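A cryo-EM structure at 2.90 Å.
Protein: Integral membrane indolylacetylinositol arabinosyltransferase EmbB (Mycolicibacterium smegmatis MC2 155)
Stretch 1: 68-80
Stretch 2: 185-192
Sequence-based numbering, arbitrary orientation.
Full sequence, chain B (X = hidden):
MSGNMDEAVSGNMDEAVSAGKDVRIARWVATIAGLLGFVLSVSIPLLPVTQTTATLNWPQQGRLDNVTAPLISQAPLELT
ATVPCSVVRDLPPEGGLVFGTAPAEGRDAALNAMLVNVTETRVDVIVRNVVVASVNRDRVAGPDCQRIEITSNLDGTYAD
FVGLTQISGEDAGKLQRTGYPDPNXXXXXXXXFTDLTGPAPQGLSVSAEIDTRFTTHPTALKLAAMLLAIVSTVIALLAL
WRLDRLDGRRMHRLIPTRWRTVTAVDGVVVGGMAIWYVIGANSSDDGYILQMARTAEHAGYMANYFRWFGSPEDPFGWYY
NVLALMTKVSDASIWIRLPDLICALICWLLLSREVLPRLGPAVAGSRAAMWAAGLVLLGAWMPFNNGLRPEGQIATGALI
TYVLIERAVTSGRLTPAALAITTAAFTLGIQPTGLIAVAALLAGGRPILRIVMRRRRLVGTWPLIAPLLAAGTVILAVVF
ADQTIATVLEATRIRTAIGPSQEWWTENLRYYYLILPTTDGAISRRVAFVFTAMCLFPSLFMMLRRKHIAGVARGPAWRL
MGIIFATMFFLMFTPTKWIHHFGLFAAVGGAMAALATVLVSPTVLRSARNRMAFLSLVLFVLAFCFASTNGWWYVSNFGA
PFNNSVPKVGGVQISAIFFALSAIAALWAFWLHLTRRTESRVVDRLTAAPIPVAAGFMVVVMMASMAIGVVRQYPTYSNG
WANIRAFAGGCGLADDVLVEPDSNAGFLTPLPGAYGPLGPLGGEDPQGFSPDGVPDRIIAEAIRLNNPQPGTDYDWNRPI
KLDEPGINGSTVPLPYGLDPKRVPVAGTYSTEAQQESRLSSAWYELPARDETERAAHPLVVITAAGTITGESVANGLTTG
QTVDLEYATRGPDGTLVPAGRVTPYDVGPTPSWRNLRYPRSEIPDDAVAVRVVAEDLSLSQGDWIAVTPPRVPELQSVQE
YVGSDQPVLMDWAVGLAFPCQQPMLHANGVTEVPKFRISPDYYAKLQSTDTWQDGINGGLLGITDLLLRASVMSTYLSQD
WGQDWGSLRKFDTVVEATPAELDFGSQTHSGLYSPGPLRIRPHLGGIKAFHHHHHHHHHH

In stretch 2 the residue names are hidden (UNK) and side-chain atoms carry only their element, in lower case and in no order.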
# COMPACT_ATOMS: atom_id res chain seq x y z
N THR B 68 -24.99 -21.67 29.13
CA THR B 68 -23.94 -21.08 28.31
C THR B 68 -22.84 -22.10 28.07
O THR B 68 -22.45 -22.84 28.98
CB THR B 68 -23.38 -19.81 28.97
OG1 THR B 68 -22.52 -19.13 28.05
CG2 THR B 68 -22.62 -20.12 30.25
N ALA B 69 -22.37 -22.18 26.82
CA ALA B 69 -21.30 -23.09 26.43
C ALA B 69 -20.70 -22.62 25.11
O ALA B 69 -20.93 -23.26 24.07
CB ALA B 69 -21.82 -24.52 26.31
N PRO B 70 -19.94 -21.54 25.10
CA PRO B 70 -19.45 -20.97 23.83
C PRO B 70 -18.41 -21.86 23.18
O PRO B 70 -17.38 -22.17 23.78
CB PRO B 70 -18.86 -19.62 24.25
CG PRO B 70 -18.55 -19.76 25.69
CD PRO B 70 -19.52 -20.73 26.27
N LEU B 71 -18.69 -22.28 21.95
CA LEU B 71 -17.78 -23.15 21.22
C LEU B 71 -16.68 -22.34 20.56
O LEU B 71 -16.90 -21.24 20.06
CB LEU B 71 -18.54 -23.94 20.16
CG LEU B 71 -19.78 -24.72 20.62
CD1 LEU B 71 -20.22 -25.69 19.55
CD2 LEU B 71 -19.50 -25.44 21.92
N ILE B 72 -15.47 -22.90 20.56
CA ILE B 72 -14.34 -22.21 19.95
C ILE B 72 -14.39 -22.33 18.43
O ILE B 72 -13.91 -21.43 17.72
CB ILE B 72 -13.01 -22.75 20.52
CG1 ILE B 72 -11.82 -21.98 19.96
CG2 ILE B 72 -12.86 -24.23 20.22
CD1 ILE B 72 -11.67 -20.59 20.53
N SER B 73 -14.97 -23.40 17.90
CA SER B 73 -15.07 -23.61 16.46
C SER B 73 -16.30 -22.95 15.85
O SER B 73 -16.45 -22.99 14.62
CB SER B 73 -15.08 -25.10 16.15
OG SER B 73 -16.07 -25.78 16.90
N GLN B 74 -17.18 -22.39 16.67
CA GLN B 74 -18.34 -21.60 16.26
C GLN B 74 -19.41 -22.41 15.54
O GLN B 74 -20.35 -21.83 14.99
CB GLN B 74 -17.93 -20.42 15.37
CG GLN B 74 -17.24 -19.30 16.12
CD GLN B 74 -17.02 -18.07 15.26
OE1 GLN B 74 -17.62 -17.93 14.19
NE2 GLN B 74 -16.17 -17.17 15.72
N ALA B 75 -19.31 -23.74 15.53
CA ALA B 75 -20.29 -24.57 14.86
C ALA B 75 -20.14 -26.03 15.28
O ALA B 75 -19.01 -26.53 15.37
CB ALA B 75 -20.18 -24.45 13.34
N PRO B 76 -21.23 -26.73 15.55
CA PRO B 76 -21.13 -28.14 15.94
C PRO B 76 -20.99 -29.07 14.75
O PRO B 76 -20.90 -28.61 13.61
CB PRO B 76 -22.44 -28.38 16.69
CG PRO B 76 -23.41 -27.48 15.99
CD PRO B 76 -22.63 -26.26 15.57
N LEU B 77 -20.96 -30.38 15.00
CA LEU B 77 -21.05 -31.35 13.92
C LEU B 77 -22.50 -31.65 13.54
O LEU B 77 -22.86 -31.58 12.37
CB LEU B 77 -20.35 -32.65 14.32
CG LEU B 77 -18.83 -32.65 14.44
CD1 LEU B 77 -18.34 -33.98 14.97
CD2 LEU B 77 -18.21 -32.36 13.09
N GLU B 78 -23.32 -31.98 14.53
CA GLU B 78 -24.72 -32.29 14.32
C GLU B 78 -25.55 -31.63 15.41
O GLU B 78 -25.09 -31.46 16.54
CB GLU B 78 -24.97 -33.81 14.33
CG GLU B 78 -24.12 -34.59 13.34
CD GLU B 78 -24.00 -36.06 13.70
OE1 GLU B 78 -22.86 -36.58 13.68
OE2 GLU B 78 -25.03 -36.68 14.00
N LEU B 79 -26.78 -31.27 15.06
CA LEU B 79 -27.71 -30.67 16.01
C LEU B 79 -29.08 -31.29 15.78
O LEU B 79 -29.68 -31.10 14.72
CB LEU B 79 -27.77 -29.15 15.86
CG LEU B 79 -28.50 -28.33 16.93
CD1 LEU B 79 -27.89 -26.95 17.02
CD2 LEU B 79 -29.99 -28.22 16.64
N THR B 80 -29.58 -32.03 16.77
CA THR B 80 -30.89 -32.67 16.69
C THR B 80 -31.75 -32.17 17.83
O THR B 80 -31.39 -32.33 19.00
CB THR B 80 -30.77 -34.20 16.74
OG1 THR B 80 -30.59 -34.61 18.10
CG2 THR B 80 -29.58 -34.67 15.92
N UNK B 185 -25.24 -24.32 6.59
CA UNK B 185 -26.34 -23.76 7.37
C UNK B 185 -26.33 -24.27 8.80
O UNK B 185 -27.38 -24.35 9.44
c UNK B 185 -27.68 -24.06 6.70
c UNK B 185 -29.65 -23.34 5.34
c UNK B 185 -27.99 -21.64 6.10
c UNK B 185 -28.19 -23.08 5.65
N UNK B 186 -25.17 -24.62 9.32
CA UNK B 186 -25.07 -25.09 10.69
C UNK B 186 -24.94 -23.89 11.63
O UNK B 186 -24.04 -23.07 11.45
c UNK B 186 -23.85 -27.15 9.84
c UNK B 186 -20.92 -28.29 9.63
n UNK B 186 -21.30 -28.35 8.36
c UNK B 186 -23.26 -28.42 10.40
c UNK B 186 -23.88 -26.03 10.86
n UNK B 186 -19.63 -28.20 9.92
n UNK B 186 -21.81 -28.32 10.60
N UNK B 187 -25.81 -23.77 12.63
CA UNK B 187 -25.84 -22.55 13.44
C UNK B 187 -24.59 -22.42 14.30
O UNK B 187 -23.83 -23.37 14.52
c UNK B 187 -26.79 -24.77 13.10
c UNK B 187 -27.23 -24.21 14.42
c UNK B 187 -27.09 -22.74 14.30
N UNK B 188 -24.38 -21.20 14.80
CA UNK B 188 -23.29 -20.90 15.71
C UNK B 188 -23.79 -21.07 17.14
O UNK B 188 -24.77 -20.44 17.54
c UNK B 188 -22.77 -19.48 15.49
N UNK B 189 -23.13 -21.93 17.90
CA UNK B 189 -23.58 -22.28 19.24
C UNK B 189 -22.86 -21.42 20.26
O UNK B 189 -21.64 -21.31 20.26
c UNK B 189 -25.51 -24.63 18.48
c UNK B 189 -23.36 -23.78 19.52
c UNK B 189 -23.92 -24.15 20.88
c UNK B 189 -24.01 -24.63 18.43
N UNK B 190 -23.65 -20.80 21.14
CA UNK B 190 -23.13 -20.17 22.35
C UNK B 190 -23.75 -20.75 23.61
O UNK B 190 -23.09 -20.79 24.67
c UNK B 190 -23.35 -18.64 22.29
c UNK B 190 -22.37 -18.01 21.32
c UNK B 190 -23.23 -18.00 23.65
N UNK B 191 -24.98 -21.25 23.55
CA UNK B 191 -25.60 -21.92 24.67
C UNK B 191 -26.95 -22.47 24.26
O UNK B 191 -27.16 -22.83 23.10
N UNK B 192 -27.87 -22.52 25.23
CA UNK B 192 -29.27 -22.81 24.97
C UNK B 192 -30.08 -21.83 25.80
O UNK B 192 -30.02 -21.87 27.04
c UNK B 192 -29.66 -24.26 25.30
c UNK B 192 -28.68 -25.24 24.67
c UNK B 192 -31.06 -24.53 24.80

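Position 185 carries four side-chain carbons, unbranched at the first and forked at the second, and none comes within 10.0 Å of stretch 1. A fork one carbon beyond CB identifies Leu185, which takes no part in the contact.

At position 186 the side chain has three carbons in a row, then a nitrogen, then a carbon bearing two further nitrogens: a guanidinium, hence Arg186. Its CA-to-CB bond points toward stretch 1. NE donates a hydrogen bond to Pro76 O at 3.2 Å with an N-H...O angle of 167°, and this oxygen lies at the edge of the guanidinium, near its plane, as a directed N-H requires. The aliphatic part also packs, with Arg186 CD 3.7 Å from Leu77 O.

Position 187 has three carbons, the last of which closes back onto the backbone nitrogen. This ring defines Pro187. Its CG lies 3.8 Å from Leu79 CD1, an apolar contact, while its carbonyl O approaches Pro76 CD at 3.3 Å. The ring leaves the nitrogen without a hydrogen, so it cannot donate to stretch 1.

Position 188 has a single side-chain carbon and is therefore Ala188. Here the backbone makes the closest approach: Ala188 CA is 3.2 Å from Gln74 O, with an angle of 148° at the hydrogen, a CA-H...O contact.

At position 189 four carbons fork at the first, and one arm is two carbons long. That unequal fork at CB distinguishes Ile189 from a leucine. With 93 Å² covered by stretch 1, it has the largest covered area of any residue in either stretch. CB is 3.7 Å from Leu71 CD1, CG1 is 3.6 Å from Pro76 CD, and CD1 is 3.6 Å from Leu79 CD1, so three side chains that are dispersed in sequence converge on one.

Position 190 shows one carbon carrying two others, the equal fork of Val190. Its CA-to-CB bond points away from stretch 1, and its contribution comes through the backbone: Val190 O accepts a hydrogen bond from Ala69 N at 2.7 Å, with an angle of 163°. Pro70 N lies 3.3 Å from Val190 O but has no hydrogen to share.

Position 191 has no side-chain atoms, so it is Gly191. Its CA lies 4.1 Å from Thr68 CA, the two residues forming an antiparallel, non-hydrogen-bonded bridge pair. An ideal CB would sit only 3.0 Å from Thr68 CA, a tight fit, so the bare CA suits this close approach.

Position 192 again has one carbon carrying two, which makes it Val192; its side chain stays 6.6 Å from stretch 1.

The contact buries 592 Å², both sides summed, and joins residues at least 108 positions apart in sequence. Two hydrogen bonds fix it: Ala69 to Val190 between backbones, beside the Thr68-Gly191 bridge, and Arg186 to Pro76 from side chain to backbone. Between them, Ile189 fills an apolar pocket made by Leu71, Pro76 and Leu79, while Ile72 and Ser73 loop out of reach.

Stretch 2 (185-192) LRPAIVGV
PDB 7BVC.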